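Local coordinates for oxetanocin-like protein (Pyrococcus furiosus, PDB 1XX7) that probably removes the phosphate from 2'-deoxyribonucleoside 5'-phosphates as a metal-dependent HD-domain 5'-deoxynucleotidase, at residues A46-L51 with K129-L134; M25-K30 with I138-Y143; I13-K18 with G78-T83; E97-A102 with E112-Y117. All blocks are in the same frame, centred on the assembly; numbering follows the deposited sequence.

Contact 1: residues A46-L51 with K129-L134. With NI (nickel (II) ion), chain G.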
loop_
_atom_site.group_PDB
_atom_site.type_symbol
_atom_site.label_atom_id
_atom_site.label_comp_id
_atom_site.label_asym_id
_atom_site.label_seq_id
_atom_site.Cartn_x
_atom_site.Cartn_y
_atom_site.Cartn_z
ATOM N N ALA A 46 -15.563 12.491 -15.568
ATOM C CA ALA A 46 -16.897 13.054 -15.404
ATOM C C ALA A 46 -16.802 14.496 -14.971
ATOM O O ALA A 46 -17.435 15.380 -15.600
ATOM C CB ALA A 46 -17.729 12.251 -14.411
ATOM N N PHE A 47 -15.955 14.752 -13.951
ATOM C CA PHE A 47 -15.701 16.116 -13.520
ATOM C C PHE A 47 -15.195 17.046 -14.643
ATOM O O PHE A 47 -15.624 18.200 -14.748
ATOM C CB PHE A 47 -14.756 16.179 -12.307
ATOM C CG PHE A 47 -14.471 17.566 -11.858
ATOM C CD1 PHE A 47 -15.356 18.240 -11.067
ATOM C CD2 PHE A 47 -13.340 18.240 -12.287
ATOM C CE1 PHE A 47 -15.092 19.576 -10.675
ATOM C CE2 PHE A 47 -13.091 19.539 -11.884
ATOM C CZ PHE A 47 -13.965 20.197 -11.064
ATOM N N ILE A 48 -14.215 16.582 -15.406
ATOM C CA ILE A 48 -13.595 17.416 -16.413
ATOM C C ILE A 48 -14.612 17.661 -17.529
ATOM O O ILE A 48 -14.691 18.770 -18.060
ATOM C CB ILE A 48 -12.311 16.765 -17.007
ATOM C CG1 ILE A 48 -11.187 16.762 -15.979
ATOM C CG2 ILE A 48 -11.865 17.491 -18.320
ATOM C CD1 ILE A 48 -10.087 15.814 -16.300
ATOM N N THR A 49 -15.371 16.625 -17.865
ATOM C CA THR A 49 -16.437 16.718 -18.880
ATOM C C THR A 49 -17.437 17.858 -18.553
ATOM O O THR A 49 -17.773 18.668 -19.420
ATOM C CB THR A 49 -17.191 15.348 -19.052
ATOM O OG1 THR A 49 -16.296 14.350 -19.545
ATOM C CG2 THR A 49 -18.375 15.482 -20.009
ATOM N N LEU A 50 -17.902 17.882 -17.298
ATOM C CA LEU A 50 -18.743 18.938 -16.761
ATOM C C LEU A 50 -18.107 20.308 -16.919
ATOM O O LEU A 50 -18.722 21.223 -17.452
ATOM C CB LEU A 50 -19.012 18.671 -15.291
ATOM C CG LEU A 50 -19.900 19.648 -14.509
ATOM C CD1 LEU A 50 -21.266 19.742 -15.157
ATOM C CD2 LEU A 50 -20.037 19.152 -13.109
ATOM N N LEU A 51 -16.881 20.437 -16.438
ATOM C CA LEU A 51 -16.109 21.659 -16.552
ATOM C C LEU A 51 -15.953 22.124 -18.023
ATOM O O LEU A 51 -16.202 23.287 -18.350
ATOM C CB LEU A 51 -14.718 21.455 -15.921
ATOM C CG LEU A 51 -14.152 22.685 -15.234
ATOM C CD1 LEU A 51 -14.910 22.981 -13.880
ATOM C CD2 LEU A 51 -12.629 22.560 -15.006
ATOM N N LYS A 129 -13.804 12.047 -24.894
ATOM C CA LYS A 129 -12.447 11.680 -25.301
ATOM C C LYS A 129 -11.376 12.710 -24.906
ATOM O O LYS A 129 -10.261 12.368 -24.441
ATOM C CB LYS A 129 -12.390 11.412 -26.825
ATOM C CG LYS A 129 -11.105 10.668 -27.299
ATOM C CD LYS A 129 -11.044 9.173 -26.883
ATOM C CE LYS A 129 -11.829 8.301 -27.888
ATOM N NZ LYS A 129 -11.939 6.827 -27.600
ATOM N N ILE A 130 -11.707 13.977 -25.067
ATOM C CA ILE A 130 -10.834 15.025 -24.610
ATOM C C ILE A 130 -10.643 14.977 -23.087
ATOM O O ILE A 130 -9.546 15.102 -22.606
ATOM C CB ILE A 130 -11.331 16.399 -25.071
ATOM C CG1 ILE A 130 -11.068 16.539 -26.567
ATOM C CG2 ILE A 130 -10.561 17.531 -24.349
ATOM C CD1 ILE A 130 -11.804 17.702 -27.192
ATOM N N ALA A 131 -11.729 14.817 -22.351
ATOM C CA ALA A 131 -11.674 14.793 -20.877
ATOM C C ALA A 131 -10.830 13.625 -20.371
ATOM O O ALA A 131 -10.095 13.736 -19.427
ATOM C CB ALA A 131 -13.109 14.699 -20.304
ATOM N N ASP A 132 -11.003 12.487 -21.008
ATOM C CA ASP A 132 -10.290 11.284 -20.666
ATOM C C ASP A 132 -8.749 11.416 -20.798
ATOM O O ASP A 132 -7.973 11.031 -19.897
ATOM C CB ASP A 132 -10.819 10.184 -21.559
ATOM C CG ASP A 132 -10.244 8.850 -21.212
ATOM O OD1 ASP A 132 -10.563 8.317 -20.156
ATOM O OD2 ASP A 132 -9.442 8.336 -21.986
ATOM N N LYS A 133 -8.339 11.979 -21.930
ATOM C CA LYS A 133 -6.946 12.269 -22.204
ATOM C C LYS A 133 -6.391 13.327 -21.305
ATOM O O LYS A 133 -5.244 13.236 -20.886
ATOM C CB LYS A 133 -6.789 12.642 -23.681
ATOM C CG LYS A 133 -6.965 11.396 -24.583
ATOM C CD LYS A 133 -7.249 11.751 -26.023
ATOM C CE LYS A 133 -7.357 10.490 -26.895
ATOM N NZ LYS A 133 -6.294 9.484 -26.512
ATOM N N LEU A 134 -7.194 14.340 -20.992
ATOM C CA LEU A 134 -6.768 15.380 -20.040
ATOM C C LEU A 134 -6.568 14.860 -18.619
ATOM O O LEU A 134 -5.630 15.249 -17.965
ATOM C CB LEU A 134 -7.740 16.543 -20.035
ATOM C CG LEU A 134 -7.752 17.350 -21.346
ATOM C CD1 LEU A 134 -8.666 18.538 -21.173
ATOM C CD2 LEU A 134 -6.372 17.791 -21.773
HETATM NI NI NI G . -10.940 6.447 -19.482
#

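Contact 2: residues M25-K30 with I138-Y143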
loop_
_atom_site.group_PDB
_atom_site.type_symbol
_atom_site.label_atom_id
_atom_site.label_comp_id
_atom_site.label_asym_id
_atom_site.label_seq_id
_atom_site.Cartn_x
_atom_site.Cartn_y
_atom_site.Cartn_z
ATOM N N MET A 25 -3.513 0.429 -15.291
ATOM C CA MET A 25 -2.332 -0.451 -15.473
ATOM C C MET A 25 -1.098 0.253 -16.015
ATOM O O MET A 25 0.013 -0.071 -15.619
ATOM C CB MET A 25 -2.670 -1.674 -16.352
ATOM C CG MET A 25 -3.451 -2.756 -15.616
ATOM S SD MET A 25 -2.555 -3.669 -14.278
ATOM C CE MET A 25 -0.953 -3.689 -14.897
ATOM N N GLY A 26 -1.300 1.218 -16.895
ATOM C CA GLY A 26 -0.218 2.059 -17.406
ATOM C C GLY A 26 0.686 2.570 -16.277
ATOM O O GLY A 26 1.897 2.361 -16.301
ATOM N N TRP A 27 0.093 3.187 -15.253
ATOM C CA TRP A 27 0.886 3.681 -14.102
ATOM C C TRP A 27 1.627 2.511 -13.418
ATOM O O TRP A 27 2.809 2.595 -13.117
ATOM C CB TRP A 27 0.012 4.436 -13.077
ATOM C CG TRP A 27 -0.967 5.442 -13.678
ATOM C CD1 TRP A 27 -2.312 5.465 -13.495
ATOM C CD2 TRP A 27 -0.663 6.553 -14.565
ATOM N NE1 TRP A 27 -2.868 6.491 -14.206
ATOM C CE2 TRP A 27 -1.886 7.196 -14.852
ATOM C CE3 TRP A 27 0.526 7.065 -15.134
ATOM C CZ2 TRP A 27 -1.976 8.325 -15.699
ATOM C CZ3 TRP A 27 0.440 8.212 -15.989
ATOM C CH2 TRP A 27 -0.806 8.806 -16.273
ATOM N N LEU A 28 0.905 1.425 -13.201
ATOM C CA LEU A 28 1.346 0.373 -12.340
ATOM C C LEU A 28 2.572 -0.316 -12.913
ATOM O O LEU A 28 3.565 -0.573 -12.206
ATOM C CB LEU A 28 0.175 -0.586 -12.125
ATOM C CG LEU A 28 0.264 -1.854 -11.300
ATOM C CD1 LEU A 28 -1.121 -2.388 -10.926
ATOM C CD2 LEU A 28 1.052 -2.906 -12.092
ATOM N N ILE A 29 2.508 -0.553 -14.208
ATOM C CA ILE A 29 3.589 -1.140 -14.949
ATOM C C ILE A 29 4.832 -0.217 -15.053
ATOM O O ILE A 29 5.941 -0.708 -15.118
ATOM C CB ILE A 29 3.093 -1.594 -16.343
ATOM C CG1 ILE A 29 2.071 -2.735 -16.154
ATOM C CG2 ILE A 29 4.264 -2.099 -17.179
ATOM C CD1 ILE A 29 1.310 -3.104 -17.337
ATOM N N LYS A 30 4.614 1.095 -15.102
ATOM C CA LYS A 30 5.650 2.060 -14.978
ATOM C C LYS A 30 6.354 2.100 -13.605
ATOM O O LYS A 30 7.397 2.691 -13.498
ATOM C CB LYS A 30 5.124 3.456 -15.284
ATOM C CG LYS A 30 4.820 3.690 -16.727
ATOM C CD LYS A 30 6.097 3.883 -17.492
ATOM C CE LYS A 30 5.872 4.024 -18.958
ATOM N NZ LYS A 30 7.158 4.601 -19.530
ATOM N N ILE A 138 -2.745 15.054 -17.039
ATOM C CA ILE A 138 -2.619 15.783 -15.793
ATOM C C ILE A 138 -2.210 14.836 -14.660
ATOM O O ILE A 138 -1.410 15.218 -13.824
ATOM C CB ILE A 138 -3.903 16.571 -15.439
ATOM C CG1 ILE A 138 -4.150 17.689 -16.454
ATOM C CG2 ILE A 138 -3.777 17.201 -14.054
ATOM C CD1 ILE A 138 -5.606 18.315 -16.401
ATOM N N GLN A 139 -2.741 13.611 -14.669
ATOM C CA GLN A 139 -2.332 12.586 -13.723
ATOM C C GLN A 139 -0.855 12.248 -13.851
ATOM O O GLN A 139 -0.187 12.045 -12.848
ATOM C CB GLN A 139 -3.185 11.318 -13.862
ATOM C CG GLN A 139 -2.929 10.285 -12.731
ATOM C CD GLN A 139 -3.230 10.862 -11.373
ATOM O OE1 GLN A 139 -4.379 11.233 -11.092
ATOM N NE2 GLN A 139 -2.197 10.988 -10.528
ATOM N N ALA A 140 -0.342 12.260 -15.084
ATOM C CA ALA A 140 1.078 12.012 -15.351
ATOM C C ALA A 140 1.952 13.088 -14.734
ATOM O O ALA A 140 2.924 12.763 -14.038
ATOM C CB ALA A 140 1.348 11.858 -16.850
ATOM N N TYR A 141 1.550 14.340 -14.895
ATOM C CA TYR A 141 2.189 15.468 -14.217
ATOM C C TYR A 141 2.137 15.329 -12.663
ATOM O O TYR A 141 3.122 15.523 -11.972
ATOM C CB TYR A 141 1.532 16.770 -14.705
ATOM C CG TYR A 141 1.769 17.950 -13.806
ATOM C CD1 TYR A 141 2.965 18.686 -13.880
ATOM C CD2 TYR A 141 0.823 18.315 -12.868
ATOM C CE1 TYR A 141 3.196 19.751 -13.045
ATOM C CE2 TYR A 141 1.044 19.398 -12.005
ATOM C CZ TYR A 141 2.224 20.111 -12.104
ATOM O OH TYR A 141 2.436 21.166 -11.256
ATOM N N GLU A 142 0.984 14.949 -12.120
ATOM C CA GLU A 142 0.861 14.727 -10.673
ATOM C C GLU A 142 1.773 13.604 -10.230
ATOM O O GLU A 142 2.384 13.727 -9.198
ATOM C CB GLU A 142 -0.584 14.411 -10.286
ATOM C CG GLU A 142 -1.498 15.623 -10.544
ATOM C CD GLU A 142 -2.940 15.319 -10.371
ATOM O OE1 GLU A 142 -3.453 15.351 -9.241
ATOM O OE2 GLU A 142 -3.572 15.030 -11.357
ATOM N N TYR A 143 1.880 12.513 -11.006
ATOM C CA TYR A 143 2.750 11.402 -10.598
ATOM C C TYR A 143 4.229 11.771 -10.696
ATOM O O TYR A 143 4.989 11.346 -9.883
ATOM C CB TYR A 143 2.445 10.079 -11.322
ATOM C CG TYR A 143 1.212 9.365 -10.816
ATOM C CD1 TYR A 143 0.868 9.351 -9.432
ATOM C CD2 TYR A 143 0.389 8.684 -11.706
ATOM C CE1 TYR A 143 -0.334 8.681 -8.975
ATOM C CE2 TYR A 143 -0.733 7.992 -11.274
ATOM C CZ TYR A 143 -1.104 8.003 -9.911
ATOM O OH TYR A 143 -2.236 7.330 -9.591
#

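Contact 3: residues I13-K18 with G78-T83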
loop_
_atom_site.group_PDB
_atom_site.type_symbol
_atom_site.label_atom_id
_atom_site.label_comp_id
_atom_site.label_asym_id
_atom_site.label_seq_id
_atom_site.Cartn_x
_atom_site.Cartn_y
_atom_site.Cartn_z
ATOM N N ILE A 13 -24.340 -2.581 -9.599
ATOM C CA ILE A 13 -23.686 -1.691 -8.672
ATOM C C ILE A 13 -22.410 -2.358 -8.154
ATOM O O ILE A 13 -21.393 -1.709 -8.030
ATOM C CB ILE A 13 -24.670 -1.286 -7.532
ATOM C CG1 ILE A 13 -25.700 -0.324 -8.104
ATOM C CG2 ILE A 13 -23.961 -0.642 -6.417
ATOM C CD1 ILE A 13 -26.893 -0.093 -7.253
ATOM N N LEU A 14 -22.501 -3.650 -7.872
ATOM C CA LEU A 14 -21.356 -4.515 -7.573
ATOM C C LEU A 14 -20.343 -4.510 -8.714
ATOM O O LEU A 14 -19.131 -4.434 -8.486
ATOM C CB LEU A 14 -21.843 -5.947 -7.281
ATOM C CG LEU A 14 -22.557 -6.098 -5.930
ATOM C CD1 LEU A 14 -23.219 -7.487 -5.804
ATOM C CD2 LEU A 14 -21.620 -5.886 -4.768
ATOM N N LEU A 15 -20.843 -4.564 -9.940
ATOM C CA LEU A 15 -19.989 -4.410 -11.111
ATOM C C LEU A 15 -19.198 -3.101 -11.126
ATOM O O LEU A 15 -18.006 -3.130 -11.297
ATOM C CB LEU A 15 -20.801 -4.524 -12.386
ATOM C CG LEU A 15 -19.893 -4.713 -13.609
ATOM C CD1 LEU A 15 -19.388 -6.170 -13.645
ATOM C CD2 LEU A 15 -20.589 -4.397 -14.835
ATOM N N ALA A 16 -19.879 -1.958 -11.005
ATOM C CA ALA A 16 -19.211 -0.665 -10.858
ATOM C C ALA A 16 -18.229 -0.585 -9.660
ATOM O O ALA A 16 -17.224 0.126 -9.709
ATOM C CB ALA A 16 -20.282 0.497 -10.738
ATOM N N GLY A 17 -18.552 -1.255 -8.569
ATOM C CA GLY A 17 -17.624 -1.373 -7.447
ATOM C C GLY A 17 -16.287 -2.024 -7.810
ATOM O O GLY A 17 -15.277 -1.720 -7.221
ATOM N N LYS A 18 -16.283 -2.908 -8.788
ATOM C CA LYS A 18 -15.042 -3.484 -9.297
ATOM C C LYS A 18 -14.018 -2.432 -9.802
ATOM O O LYS A 18 -12.790 -2.573 -9.595
ATOM C CB LYS A 18 -15.359 -4.497 -10.364
ATOM C CG LYS A 18 -15.942 -5.779 -9.869
ATOM C CD LYS A 18 -16.144 -6.696 -11.106
ATOM C CE LYS A 18 -16.779 -8.076 -10.857
ATOM N NZ LYS A 18 -16.628 -8.425 -9.449
ATOM N N GLY A 78 -16.855 -1.173 -18.918
ATOM C CA GLY A 78 -16.493 -2.467 -19.479
ATOM C C GLY A 78 -15.177 -3.045 -18.938
ATOM O O GLY A 78 -14.944 -4.264 -19.020
ATOM N N GLU A 79 -14.341 -2.171 -18.371
ATOM C CA GLU A 79 -13.100 -2.584 -17.729
ATOM C C GLU A 79 -13.328 -3.310 -16.402
ATOM O O GLU A 79 -12.445 -4.013 -15.940
ATOM C CB GLU A 79 -12.144 -1.385 -17.566
ATOM C CG GLU A 79 -11.838 -0.760 -18.909
ATOM C CD GLU A 79 -10.738 0.283 -18.918
ATOM O OE1 GLU A 79 -10.357 0.851 -17.859
ATOM O OE2 GLU A 79 -10.279 0.564 -20.032
ATOM N N ALA A 80 -14.522 -3.163 -15.814
ATOM C CA ALA A 80 -14.931 -3.966 -14.682
ATOM C C ALA A 80 -14.832 -5.446 -14.988
ATOM O O ALA A 80 -14.524 -6.234 -14.117
ATOM C CB ALA A 80 -16.371 -3.606 -14.230
ATOM N N ILE A 81 -15.072 -5.797 -16.236
ATOM C CA ILE A 81 -14.983 -7.178 -16.754
ATOM C C ILE A 81 -13.633 -7.500 -17.432
ATOM O O ILE A 81 -13.023 -8.533 -17.180
ATOM C CB ILE A 81 -16.194 -7.386 -17.727
ATOM C CG1 ILE A 81 -17.468 -6.922 -16.994
ATOM C CG2 ILE A 81 -16.289 -8.807 -18.214
ATOM C CD1 ILE A 81 -18.733 -7.451 -17.492
ATOM N N ILE A 82 -13.161 -6.576 -18.257
ATOM C CA ILE A 82 -11.994 -6.779 -19.137
ATOM C C ILE A 82 -10.663 -6.375 -18.472
ATOM O O ILE A 82 -9.601 -6.830 -18.904
ATOM C CB ILE A 82 -12.175 -5.958 -20.446
ATOM C CG1 ILE A 82 -13.395 -6.448 -21.255
ATOM C CG2 ILE A 82 -10.885 -5.926 -21.314
ATOM C CD1 ILE A 82 -13.441 -7.962 -21.502
ATOM N N THR A 83 -10.749 -5.565 -17.402
ATOM C CA THR A 83 -9.609 -4.821 -16.807
ATOM C C THR A 83 -9.127 -3.728 -17.755
ATOM O O THR A 83 -9.583 -3.630 -18.883
ATOM C CB THR A 83 -8.386 -5.700 -16.380
ATOM O OG1 THR A 83 -7.657 -6.152 -17.545
ATOM C CG2 THR A 83 -8.857 -6.883 -15.557
#

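Contact 4: residues E97-A102 with E112-Y117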
loop_
_atom_site.group_PDB
_atom_site.type_symbol
_atom_site.label_atom_id
_atom_site.label_comp_id
_atom_site.label_asym_id
_atom_site.label_seq_id
_atom_site.Cartn_x
_atom_site.Cartn_y
_atom_site.Cartn_z
ATOM N N GLU A 97 -13.160 -3.485 -28.692
ATOM C CA GLU A 97 -14.102 -4.510 -29.081
ATOM C C GLU A 97 -14.556 -5.363 -27.890
ATOM O O GLU A 97 -15.739 -5.640 -27.735
ATOM C CB GLU A 97 -13.487 -5.392 -30.162
ATOM C CG GLU A 97 -14.340 -6.623 -30.523
ATOM C CD GLU A 97 -13.557 -7.715 -31.273
ATOM O OE1 GLU A 97 -12.496 -7.403 -31.900
ATOM O OE2 GLU A 97 -14.026 -8.887 -31.233
ATOM N N ALA A 98 -13.611 -5.778 -27.053
ATOM C CA ALA A 98 -13.925 -6.649 -25.909
ATOM C C ALA A 98 -14.738 -5.886 -24.839
ATOM O O ALA A 98 -15.674 -6.446 -24.243
ATOM C CB ALA A 98 -12.649 -7.251 -25.327
ATOM N N GLU A 99 -14.427 -4.608 -24.635
ATOM C CA GLU A 99 -15.234 -3.749 -23.706
ATOM C C GLU A 99 -16.663 -3.564 -24.212
ATOM O O GLU A 99 -17.610 -3.613 -23.419
ATOM C CB GLU A 99 -14.607 -2.362 -23.488
ATOM C CG GLU A 99 -13.305 -2.330 -22.688
ATOM C CD GLU A 99 -12.820 -0.876 -22.371
ATOM O OE1 GLU A 99 -13.651 0.030 -22.136
ATOM O OE2 GLU A 99 -11.591 -0.655 -22.325
ATOM N N ALA A 100 -16.820 -3.351 -25.529
ATOM C CA ALA A 100 -18.144 -3.136 -26.113
ATOM C C ALA A 100 -18.987 -4.379 -25.939
ATOM O O ALA A 100 -20.162 -4.277 -25.572
ATOM C CB ALA A 100 -18.051 -2.738 -27.600
ATOM N N LYS A 101 -18.380 -5.554 -26.157
ATOM C CA LYS A 101 -19.065 -6.812 -25.955
ATOM C C LYS A 101 -19.466 -7.017 -24.490
ATOM O O LYS A 101 -20.580 -7.470 -24.205
ATOM C CB LYS A 101 -18.223 -7.996 -26.419
ATOM C CG LYS A 101 -18.180 -8.221 -27.891
ATOM N N ALA A 102 -18.553 -6.735 -23.570
ATOM C CA ALA A 102 -18.840 -6.883 -22.134
ATOM C C ALA A 102 -19.987 -5.958 -21.723
ATOM O O ALA A 102 -20.935 -6.397 -21.046
ATOM C CB ALA A 102 -17.575 -6.582 -21.288
ATOM N N GLU A 112 -24.974 2.288 -27.471
ATOM C CA GLU A 112 -24.789 3.420 -28.373
ATOM C C GLU A 112 -23.962 4.524 -27.748
ATOM O O GLU A 112 -23.237 5.206 -28.456
ATOM C CB GLU A 112 -26.133 3.986 -28.844
ATOM N N LEU A 113 -24.067 4.687 -26.425
ATOM C CA LEU A 113 -23.265 5.682 -25.686
ATOM C C LEU A 113 -21.784 5.343 -25.686
ATOM O O LEU A 113 -20.958 6.232 -25.912
ATOM C CB LEU A 113 -23.744 5.841 -24.236
ATOM C CG LEU A 113 -25.070 6.577 -23.973
ATOM C CD1 LEU A 113 -25.164 6.813 -22.484
ATOM C CD2 LEU A 113 -25.200 7.896 -24.711
ATOM N N PHE A 114 -21.451 4.069 -25.439
ATOM C CA PHE A 114 -20.046 3.618 -25.520
ATOM C C PHE A 114 -19.520 3.635 -26.985
ATOM O O PHE A 114 -18.328 3.897 -27.207
ATOM C CB PHE A 114 -19.853 2.248 -24.886
ATOM C CG PHE A 114 -18.440 1.726 -24.981
ATOM C CD1 PHE A 114 -17.432 2.242 -24.165
ATOM C CD2 PHE A 114 -18.104 0.739 -25.904
ATOM C CE1 PHE A 114 -16.120 1.773 -24.257
ATOM C CE2 PHE A 114 -16.781 0.271 -26.001
ATOM C CZ PHE A 114 -15.790 0.787 -25.168
ATOM N N GLU A 115 -20.410 3.396 -27.971
ATOM C CA GLU A 115 -20.057 3.595 -29.397
ATOM C C GLU A 115 -19.666 5.047 -29.652
ATOM O O GLU A 115 -18.664 5.301 -30.333
ATOM C CB GLU A 115 -21.188 3.157 -30.369
ATOM N N GLU A 116 -20.443 5.999 -29.112
ATOM C CA GLU A 116 -20.140 7.414 -29.310
ATOM C C GLU A 116 -18.781 7.766 -28.728
ATOM O O GLU A 116 -18.022 8.576 -29.294
ATOM C CB GLU A 116 -21.186 8.325 -28.654
ATOM C CG GLU A 116 -22.384 8.643 -29.539
ATOM C CD GLU A 116 -23.232 9.782 -29.039
ATOM O OE1 GLU A 116 -22.756 10.921 -28.858
ATOM O OE2 GLU A 116 -24.417 9.548 -28.905
ATOM N N TYR A 117 -18.504 7.216 -27.547
ATOM C CA TYR A 117 -17.225 7.459 -26.888
ATOM C C TYR A 117 -16.116 6.863 -27.787
ATOM O O TYR A 117 -15.135 7.570 -28.146
ATOM C CB TYR A 117 -17.160 6.870 -25.456
ATOM C CG TYR A 117 -15.772 6.997 -24.886
ATOM C CD1 TYR A 117 -15.296 8.228 -24.511
ATOM C CD2 TYR A 117 -14.904 5.907 -24.820
ATOM C CE1 TYR A 117 -14.057 8.392 -24.039
ATOM C CE2 TYR A 117 -13.588 6.075 -24.336
ATOM C CZ TYR A 117 -13.196 7.338 -23.961
ATOM O OH TYR A 117 -11.947 7.609 -23.463
#

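Contact 1: residues A46-L51 with K129-L134
Ile-48 and Thr-49 of helix 38-58 close around the methyl of Ala-131 on helix 123-145, with the short segments' axes 8.5 Å apart and their N-to-C directions 125° from each other. The packing is mainly apolar. Ile-48 sets its branch methyl CG2 against CB of Ala-131 at 3.6 Å. That branch lies opposite the backbone N about the first side-chain bond, while the longer arm is swung beside the N (chi1 -71°) and carries CD1 to within 3.8 Å of the carbonyl O of Ala-131. A looser touch, 4.4 Å between Ile-48 CG2 and Leu-134 CD1, extends the apolar patch by one helical turn. The small alanine lets the two backbones come near, Thr-49 CA to Ala-131 CA being 5.5 Å. Thr-49 OG1, the polar side-chain atom that touches across the contact, lies 3.3 Å from Ala-131 CB and hydrogen-bonds back to the carbonyl O of Val-45 on its own helix. Metal binding occupies the next residue: Asp-132, whose CA-CB bond points away from helix 38-58, coordinates nickel through OD1 at 2.0 Å, completing the HD-type set with His-41, His-75 and Asp-76. Around this buried crossing, helix 157-161 packs on Leu-134 through Leu-161, and Leu-52, a turn further along helix 38-58, also touches Leu-134, while Ile-13 of the second subunit packs on Ile-48.

Contact 2: residues M25-K30 with I138-Y143
Trp-27 on the short helix 25-30 spans the gap to helix 123-145, whose segment axis runs 12.1 Å away at 28° to its own, the nearest CA atoms being those of Trp-27 and Ala-140. The indole does nearly all the reaching. With CG set opposite the carbonyl carbon (chi1 -46°), it extends across to helix 123-145 and turns one face to Tyr-143 and Gln-139. Tyr-143 presents its edge to that face in a T-shaped pair: the phenol centroid is 4.9 Å from that of the five-membered ring, the planes meet at 71°, and Tyr-143 CE2 comes to 3.5 Å from Trp-27 CG. On the same face, nearer the six-membered ring, Gln-139 CG approaches Trp-27 CZ2 to 3.7 Å. Ala-140 CB meets the far end of the indole at CH2, 3.8 Å away. Gln-139 bends at its second torsion, which carries NE2 3.2 Å above the Tyr-143 ring, over its centre. An alanine in place of Trp-27 would probably leave a gap between the helices and deprive the Tyr-143 edge of its aromatic partner. The polar ends turn to other partners: Trp-27 NE1 hydrogen-bonds to Glu-36 OE2, Tyr-143 OH to the backbone N of Glu-36, and Gln-139 OE1 to Lys-20 of the second subunit. The contact is thus aromatic and apolar where the helices meet, while Glu-36, tied to indole N-H and phenol hydroxyl, probably helps hold both groups in place.

Contact 3: residues I13-K18 with G78-T83
Leu-15 and Lys-18 pack on Ala-80 and Ile-81 in a small, partly buried helix-to-helix contact that joins the N-terminal helix 10-18 to the short helix 79-82, which follows the metal-binding His-75 and Asp-76 in the chain. Ala-80 sits at its middle, its methyl pointing at the turn from Leu-15 to Lys-18. CB of Ala-80 rests 3.4 Å from the carbonyl O of Leu-15 and 3.7 Å from CG of the same leucine. Leu-15 holds CG opposite its backbone N (chi1 -166°), and the second torsion (77°) then directs the CD1 methyl to Ile-81, where it meets CG1 at 3.9 Å; the two side chains cross at about a right angle. Lys-18 starts toward Ala-80 and then turns off, its aliphatic part doing the touching: Lys-18 CD lies 3.5 Å from the carbonyl O of Ala-80, and the CB atoms of Lys-18 and Ala-80 are 4.1 Å apart. Backbones come close here, 5.4 Å between the CA atoms of Lys-18 and Ala-80. Val-106 of helix 95-106 touches both Leu-15 and Ile-81, and Ile-29 of the third subunit packs on Lys-18. No hydrogen bond or salt bridge crosses between the segments, so the fit rests on van der Waals packing of methyl and methylene groups against each other and against two backbone carbonyls, with the small Ala-80 side chain allowing the near approach.

Contact 4: residues E97-A102 with E112-Y117
Phe-114 carries its ring opposite the backbone N about the first side-chain bond (chi1 178°), which brings it across to helix 95-106, against Glu-99 and Ala-100. Glu-99, with CG beside its own backbone N (chi1 -69°) and the chain extended beyond, runs past the ring at about a right angle. The ring is met in two ways. Ala-100 CB comes to its edge, close to the ring plane, at 3.6 Å from CE2, and the backbone N of Ala-100 lies 3.7 Å from the same CE2. Glu-99 touches twice: its CB is 3.8 Å from Phe-114 CZ, and its carboxylate O, OE1, stands 3.7 Å from Phe-114 CE1, the carboxylate and ring planes being 35° apart. These are packing contacts, and no hydrogen bond links the two segments. The contact joins helices 95-106 and 111-119, consecutive in the all-helical HD domain, and reaches toward the nickel site through Glu-99, whose side chain is about 7 Å from the metal. A serine in place of Phe-114 would probably open a gap between the two helices and leave the Glu-99 chain without the ring it packs against, freer to turn. Glu-99 OE2 also lies close to Glu-79 OE2, bringing two like-charged groups together. One turn beyond Phe-114, Tyr-117 meets the ring of the metal ligand His-75 and forms a cation-pi pair with Lys-129, while Leu-113 packs on helix 65-74.

Overall arrangement
From the N terminus, helix 10-18 opens contact 3, which closes at residues 78-83 and ties the N-terminal helix to helix 79-82. Helix 25-30 opens contact 2, which crosses contact 3 and closes only at 138-143, on helix 123-145. Helix 38-58 opens contact 1, which also crosses contact 3 and closes at 129-134, within the span of contact 2. Contact 4, the shortest loop, pairs helices 95-106 and 111-119; it follows contact 3 in series and lies within the spans of contacts 1 and 2. Helix 123-145 serves contacts 1 and 2 at centres 17 Å apart. Contacts 3 and 4 touch through Ile-81 and Ala-102, and contacts 1 and 4 meet at Tyr-117, beside nickel-binding Asp-132.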